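Local coordinates for protein hemolysin BL lytic component L1 (Bacillus cereus, PDB 7NMQ) that probably acts as one component of a multi-part haemolytic enterotoxin, an alpha-helical pore-forming toxin that attacks host cell membranes, at residues 19-22 with 23-27. Residues are numbered along the deposited sequence; the frame is centred on the assembly and turned at random. Where two conformers were deposited one is given.
Sequences SHIL and VMDLY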
loop_
_atom_site.group_PDB
_atom_site.type_symbol
_atom_site.label_atom_id
_atom_site.label_comp_id
_atom_site.label_asym_id
_atom_site.label_seq_id
_atom_site.Cartn_x
_atom_site.Cartn_y
_atom_site.Cartn_z
ATOM N N SER A 19 0.871 1.303 4.498
ATOM C CA SER A 19 1.933 1.991 3.734
ATOM C C SER A 19 1.809 1.659 2.250
ATOM O O SER A 19 2.077 2.544 1.427
ATOM C CB SER A 19 3.303 1.679 4.278
ATOM O OG SER A 19 3.812 0.446 3.779
ATOM N N HIS A 20 1.466 0.426 1.907
ATOM C CA HIS A 20 1.331 0.058 0.487
ATOM C C HIS A 20 0.083 0.716 -0.096
ATOM O O HIS A 20 0.113 1.078 -1.271
ATOM C CB HIS A 20 1.288 -1.449 0.274
ATOM C CG HIS A 20 2.436 -2.180 0.876
ATOM N ND1 HIS A 20 3.727 -1.708 0.795
ATOM C CD2 HIS A 20 2.478 -3.362 1.546
ATOM C CE1 HIS A 20 4.530 -2.571 1.425
ATOM N NE2 HIS A 20 3.782 -3.593 1.863
ATOM N N ILE A 21 -1.000 0.784 0.674
ATOM C CA ILE A 21 -2.240 1.441 0.202
ATOM C C ILE A 21 -1.926 2.904 -0.101
ATOM O O ILE A 21 -2.371 3.387 -1.131
ATOM C CB ILE A 21 -3.385 1.307 1.235
ATOM C CG1 ILE A 21 -3.867 -0.138 1.285
ATOM C CG2 ILE A 21 -4.536 2.229 0.946
ATOM C CD1 ILE A 21 -4.775 -0.413 2.456
ATOM N N LEU A 22 -1.240 3.597 0.773
ATOM C CA LEU A 22 -0.876 5.015 0.523
ATOM C C LEU A 22 -0.094 5.142 -0.786
ATOM O O LEU A 22 -0.442 6.029 -1.625
ATOM C CB LEU A 22 -0.070 5.570 1.697
ATOM C CG LEU A 22 0.444 7.000 1.476
ATOM C CD1 LEU A 22 -0.723 7.969 1.415
ATOM C CD2 LEU A 22 1.402 7.377 2.587
ATOM N N VAL A 23 0.901 4.291 -0.977
ATOM C CA VAL A 23 1.771 4.385 -2.174
ATOM C C VAL A 23 0.930 4.088 -3.420
ATOM O O VAL A 23 1.041 4.825 -4.417
ATOM C CB VAL A 23 2.978 3.463 -2.050
ATOM C CG1 VAL A 23 3.678 3.295 -3.370
ATOM C CG2 VAL A 23 3.878 3.930 -0.903
ATOM N N MET A 24 0.090 3.060 -3.397
ATOM C CA MET A 24 -0.772 2.745 -4.554
ATOM C C MET A 24 -1.721 3.893 -4.816
ATOM O O MET A 24 -1.940 4.224 -6.012
ATOM C CB MET A 24 -1.624 1.510 -4.326
ATOM C CG MET A 24 -0.839 0.275 -4.332
ATOM S SD MET A 24 -0.094 -0.157 -5.893
ATOM C CE MET A 24 -1.506 -0.349 -6.971
ATOM N N ASP A 25 -2.301 4.482 -3.770
ATOM C CA ASP A 25 -3.236 5.613 -3.992
ATOM C C ASP A 25 -2.509 6.745 -4.731
ATOM O O ASP A 25 -3.079 7.314 -5.650
ATOM C CB ASP A 25 -3.812 6.135 -2.683
ATOM C CG ASP A 25 -4.977 5.339 -2.107
ATOM O OD1 ASP A 25 -5.531 4.463 -2.802
ATOM O OD2 ASP A 25 -5.320 5.628 -0.939
ATOM N N LEU A 26 -1.303 7.096 -4.291
ATOM C CA LEU A 26 -0.513 8.190 -4.911
ATOM C C LEU A 26 -0.284 7.875 -6.392
ATOM O O LEU A 26 -0.588 8.710 -7.252
ATOM C CB LEU A 26 0.837 8.376 -4.216
ATOM C CG LEU A 26 0.835 9.158 -2.906
ATOM C CD1 LEU A 26 2.023 10.102 -2.867
ATOM C CD2 LEU A 26 -0.449 9.923 -2.724
ATOM N N TYR A 27 0.268 6.710 -6.679
ATOM C CA TYR A 27 0.607 6.338 -8.065
ATOM C C TYR A 27 -0.677 6.318 -8.878
ATOM O O TYR A 27 -0.694 6.867 -10.009
ATOM C CB TYR A 27 1.247 4.951 -8.123
ATOM C CG TYR A 27 2.654 4.876 -7.617
ATOM C CD1 TYR A 27 3.539 5.932 -7.742
ATOM C CD2 TYR A 27 3.132 3.699 -7.031
ATOM C CE1 TYR A 27 4.838 5.853 -7.251
ATOM C CE2 TYR A 27 4.428 3.614 -6.546
ATOM C CZ TYR A 27 5.296 4.678 -6.670
ATOM O OH TYR A 27 6.571 4.555 -6.189
#
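D25 folds back over the preceding turn of helix 10-33 and runs next to the I21 side chain on the same flank of the helix. Followed outward, CB of D25 rests 3.5 Å from both I21 O and L22 O. CG of D25 is anti to the carbonyl carbon, beside the backbone N (chi1 -81°), which keeps it at 3.4 Å from the same I21 O. Both carboxylate oxygens of D25 stand 3.7 Å from I21 O but differ in their further partners: OD2 of D25 meets the methyl CG2 of I21 at 4.0 Å, while OD1 accepts a hydrogen bond from NE1 of W69 and forms a salt bridge with NZ of K74, both on helix 45-103. The main chain beneath is regular alpha-helix: D25 N donates to I21 O at 2.9 Å and 160°, and V23, M24 and L26 bond in the same i to i-4 fashion to S19, H20 and L22.

The side chains of V23, M24 and L26 likewise lie against carbonyl oxygens of the turn before. CG2 of V23, anti to its own carbonyl carbon, sits 3.3 Å from S19 O, and CG of M24 comes equally near H20 O; the M24 chain then bends twice, at chi2 and chi3, and packs on W69, L293 and V297. Elsewhere, L22 and V23 both touch F191 of helix 173-200, I361 touches I21 and D25, and F363 touches D25 and L26, so most of this segment is buried among the long helices of the bundle, consistent with the ClyA/HblB-like family.

A carboxylate enclosed largely by hydrophobic groups is costly unless compensated, and here a lysine and an indole N-H supply the compensation. That pairing would be expected to hold D25 ionised and ties helix 10-33 to helix 45-103.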